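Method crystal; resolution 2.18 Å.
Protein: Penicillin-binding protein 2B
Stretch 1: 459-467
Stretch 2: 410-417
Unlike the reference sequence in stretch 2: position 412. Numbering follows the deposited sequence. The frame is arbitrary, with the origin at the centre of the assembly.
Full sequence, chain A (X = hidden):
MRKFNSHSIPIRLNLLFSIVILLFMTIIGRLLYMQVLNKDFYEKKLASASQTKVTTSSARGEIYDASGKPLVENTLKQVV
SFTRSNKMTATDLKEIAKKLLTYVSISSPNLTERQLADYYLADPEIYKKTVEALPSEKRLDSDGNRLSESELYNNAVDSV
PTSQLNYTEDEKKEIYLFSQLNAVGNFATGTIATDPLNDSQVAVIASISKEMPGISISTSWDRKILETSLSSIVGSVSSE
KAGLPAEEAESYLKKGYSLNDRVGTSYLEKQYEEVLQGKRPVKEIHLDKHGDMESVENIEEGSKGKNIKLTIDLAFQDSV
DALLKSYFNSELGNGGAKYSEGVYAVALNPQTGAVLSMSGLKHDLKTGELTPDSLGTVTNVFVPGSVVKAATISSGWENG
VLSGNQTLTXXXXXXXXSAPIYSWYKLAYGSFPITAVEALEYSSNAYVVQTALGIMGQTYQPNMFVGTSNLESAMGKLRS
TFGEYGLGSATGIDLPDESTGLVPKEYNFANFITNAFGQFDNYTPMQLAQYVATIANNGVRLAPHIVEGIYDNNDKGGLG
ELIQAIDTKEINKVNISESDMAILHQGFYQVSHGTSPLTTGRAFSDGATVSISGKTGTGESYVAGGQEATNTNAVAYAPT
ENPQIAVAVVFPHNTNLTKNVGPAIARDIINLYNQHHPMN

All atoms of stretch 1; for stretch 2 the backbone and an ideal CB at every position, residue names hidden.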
# COMPACT_ATOMS: atom_id res chain seq x y z
N THR A 459 17.92 35.45 -18.40
CA THR A 459 17.16 35.56 -19.64
C THR A 459 17.96 34.90 -20.75
O THR A 459 19.17 35.14 -20.84
CB THR A 459 16.90 37.04 -19.96
OG1 THR A 459 16.10 37.60 -18.91
CG2 THR A 459 16.16 37.23 -21.26
N TYR A 460 17.32 34.09 -21.59
CA TYR A 460 18.06 33.29 -22.58
C TYR A 460 18.63 34.16 -23.69
O TYR A 460 17.92 35.00 -24.25
CB TYR A 460 17.23 32.15 -23.20
CG TYR A 460 17.97 31.43 -24.33
CD1 TYR A 460 19.08 30.63 -24.07
CD2 TYR A 460 17.57 31.59 -25.65
CE1 TYR A 460 19.76 30.00 -25.10
CE2 TYR A 460 18.25 30.96 -26.68
CZ TYR A 460 19.34 30.18 -26.40
OH TYR A 460 19.99 29.52 -27.40
N GLN A 461 19.91 33.96 -23.97
CA GLN A 461 20.55 34.43 -25.20
C GLN A 461 21.44 33.29 -25.68
O GLN A 461 22.14 32.67 -24.87
CB GLN A 461 21.44 35.67 -24.97
CG GLN A 461 20.80 36.84 -24.24
CD GLN A 461 19.70 37.52 -25.04
OE1 GLN A 461 19.70 37.46 -26.27
NE2 GLN A 461 18.76 38.15 -24.35
N PRO A 462 21.43 33.02 -26.99
CA PRO A 462 22.23 31.93 -27.54
C PRO A 462 23.69 32.01 -27.08
O PRO A 462 24.23 33.12 -26.99
CB PRO A 462 22.13 32.13 -29.06
CG PRO A 462 20.86 32.89 -29.28
CD PRO A 462 20.72 33.78 -28.04
N ASN A 463 24.29 30.87 -26.76
CA ASN A 463 25.72 30.76 -26.50
C ASN A 463 26.12 31.44 -25.19
O ASN A 463 27.30 31.69 -24.94
CB ASN A 463 26.55 31.34 -27.67
CG ASN A 463 26.04 30.91 -29.05
OD1 ASN A 463 25.53 29.81 -29.24
ND2 ASN A 463 26.15 31.81 -30.01
N MET A 464 25.15 31.75 -24.35
CA MET A 464 25.44 32.31 -23.04
C MET A 464 26.18 31.31 -22.14
O MET A 464 25.93 30.10 -22.21
CB MET A 464 24.14 32.75 -22.37
CG MET A 464 23.17 31.59 -22.09
SD MET A 464 21.62 32.12 -21.31
CE MET A 464 22.19 33.24 -20.03
N PHE A 465 27.09 31.84 -21.32
CA PHE A 465 27.73 31.12 -20.22
C PHE A 465 26.76 31.28 -19.05
O PHE A 465 26.38 32.41 -18.69
CB PHE A 465 29.09 31.74 -19.83
CG PHE A 465 30.24 31.38 -20.75
CD1 PHE A 465 30.94 30.20 -20.57
CD2 PHE A 465 30.61 32.22 -21.80
CE1 PHE A 465 31.97 29.85 -21.43
CE2 PHE A 465 31.63 31.89 -22.66
CZ PHE A 465 32.33 30.71 -22.47
N VAL A 466 26.33 30.17 -18.46
CA VAL A 466 25.35 30.29 -17.39
C VAL A 466 25.96 30.38 -15.99
O VAL A 466 26.77 29.54 -15.60
CB VAL A 466 24.23 29.21 -17.47
CG1 VAL A 466 23.16 29.51 -16.42
CG2 VAL A 466 23.58 29.20 -18.85
N GLY A 467 25.57 31.42 -15.26
CA GLY A 467 25.97 31.59 -13.85
C GLY A 467 25.20 30.71 -12.88
O GLY A 467 23.96 30.69 -12.91
N UNK A 410 10.17 29.66 -29.68
CA UNK A 410 10.64 28.29 -29.79
C UNK A 410 11.86 28.31 -30.72
O UNK A 410 11.75 28.68 -31.89
CB UNK A 410 9.54 27.36 -30.31
N UNK A 411 13.01 27.93 -30.16
CA UNK A 411 14.30 27.88 -30.86
C UNK A 411 15.14 26.83 -30.13
O UNK A 411 14.85 26.49 -28.97
CB UNK A 411 14.99 29.24 -30.89
N UNK A 412 16.18 26.31 -30.79
CA UNK A 412 17.08 25.42 -30.06
C UNK A 412 17.69 26.22 -28.91
O UNK A 412 17.89 27.42 -29.06
CB UNK A 412 18.16 24.84 -30.97
N UNK A 413 18.00 25.58 -27.79
CA UNK A 413 18.51 26.30 -26.64
C UNK A 413 19.97 25.90 -26.55
O UNK A 413 20.28 24.73 -26.45
CB UNK A 413 17.74 25.99 -25.36
N UNK A 414 20.85 26.89 -26.61
CA UNK A 414 22.28 26.63 -26.68
C UNK A 414 23.03 27.33 -25.55
O UNK A 414 23.15 28.56 -25.56
CB UNK A 414 22.83 27.08 -28.03
N UNK A 415 23.49 26.56 -24.58
CA UNK A 415 24.24 27.08 -23.45
C UNK A 415 25.68 26.59 -23.63
O UNK A 415 25.86 25.46 -24.09
CB UNK A 415 23.64 26.63 -22.11
N UNK A 416 26.66 27.40 -23.24
CA UNK A 416 28.06 26.95 -23.12
C UNK A 416 28.13 25.69 -22.26
O UNK A 416 27.56 25.64 -21.18
CB UNK A 416 28.94 28.05 -22.52
N UNK A 417 28.84 24.68 -22.74
CA UNK A 417 29.06 23.50 -21.92
C UNK A 417 28.05 22.37 -22.09
O UNK A 417 28.19 21.34 -21.43
CB UNK A 417 29.07 23.92 -20.45

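Position 410 lies beyond the reach of stretch 1: nothing of that stretch comes within 5.5 Å of its ideal CB, so the contact places no demand on it. The residue is Asp410, whose OD2 is hydrogen-bonded elsewhere in the structure.

At 411 the CA-to-CB bond points toward stretch 1, but the ideal CB has no neighbour within 5.5 Å. A long side chain, polar or aliphatic, could cross the gap to the Tyr460 ring. It is Gln411, with chi1 p and chi2 t; its CD stops 3.7 Å from Tyr460 CE2, at the ring edge.

Position 412 points sideways into space that stretch 1 leaves empty, and its phi of -61° and psi of 149° suit many residues, proline included. Pro412 is deposited, where the reference has Ser. Its contribution is made by the backbone: a water donates to Pro412 O (2.9 Å from the water O) and also bonds Tyr460 OH (2.5 Å from the same water O).

At 413 the ideal CB sits 4.5 Å from Tyr460 CE1, which favours an apolar side chain, aliphatic or otherwise. Ile413 places CG2 3.9 Å from Tyr460 CE1, while its CD1 lies over one face of the ring.

The ideal CB of 414 is 3.8 Å from Tyr460 OH and 4.0 Å from Asn463 OD1, so a small or medium side chain, polar or apolar, is plausible. The backbone is already engaged for any residue but proline: the amide N donates to Tyr460 OH (2.9 Å, 156°), which needs an N-H, and the carbonyl O accepts from Asn463 N (2.8 Å). Val414 occupies the site, CG1 3.6 Å from Asn463 OD1.

At 415 CA-to-CB points away, yet the ideal CB is 4.2 Å from Val466 CG2, and the side chains of Tyr460 and Met464 lie within range of a large apolar group. Phe415, chi1 m, turns its ring back among them: CD1 is 3.5 Å from Val466 CG2 and 3.9 Å from Met464 CG, and CE1 is 4.0 Å from Tyr460 CD1. Met464 SD meets the ring at its edge.

Position 416 points toward stretch 1, its ideal CB 3.5 Å from Phe465 CD1 and 4.7 Å from the acceptor Asn463 O. A flexible chain ending in a donor fits, lysine or glutamine alike. Gln416 lays CG over the Phe465 face, 3.3 Å from the ring centroid, and NE2 donates to Asn463 O (2.7 Å, 174°). Its backbone N donates to Met464 O at 3.0 Å.

At 417, phi 92° and psi -1° would jam a CB against the preceding carbonyl O, which calls for glycine: Gly417.

Stretch 2, residues 410-417: DQPIVFQG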
# COMPACT_ATOMS: atom_id res chain seq x y z
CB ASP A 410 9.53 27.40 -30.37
CG ASP A 410 9.83 25.93 -30.20
OD1 ASP A 410 10.86 25.45 -30.69
OD2 ASP A 410 9.01 25.26 -29.53
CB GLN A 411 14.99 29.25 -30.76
CG GLN A 411 15.05 29.74 -29.31
CD GLN A 411 15.48 31.19 -29.18
OE1 GLN A 411 16.37 31.64 -29.89
NE2 GLN A 411 14.85 31.93 -28.26
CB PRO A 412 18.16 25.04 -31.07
CG PRO A 412 17.66 25.51 -32.43
CD PRO A 412 16.61 26.56 -32.18
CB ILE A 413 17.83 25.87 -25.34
CG1 ILE A 413 16.31 26.10 -25.38
CG2 ILE A 413 18.55 26.45 -24.13
CD1 ILE A 413 15.86 27.44 -25.88
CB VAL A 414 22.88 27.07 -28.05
CG1 VAL A 414 24.34 26.63 -28.13
CG2 VAL A 414 22.10 26.43 -29.20
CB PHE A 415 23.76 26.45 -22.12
CG PHE A 415 22.30 26.69 -21.79
CD1 PHE A 415 21.80 27.97 -21.59
CD2 PHE A 415 21.45 25.60 -21.62
CE1 PHE A 415 20.46 28.19 -21.26
CE2 PHE A 415 20.11 25.80 -21.28
CZ PHE A 415 19.61 27.09 -21.08
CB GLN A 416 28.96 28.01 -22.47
CG GLN A 416 29.03 29.32 -23.25
CD GLN A 416 29.63 29.13 -24.63
OE1 GLN A 416 30.49 28.26 -24.82
NE2 GLN A 416 29.18 29.93 -25.61
O HOH W 1 19.46 29.69 -29.80
O HOH W 2 26.59 27.85 -19.27
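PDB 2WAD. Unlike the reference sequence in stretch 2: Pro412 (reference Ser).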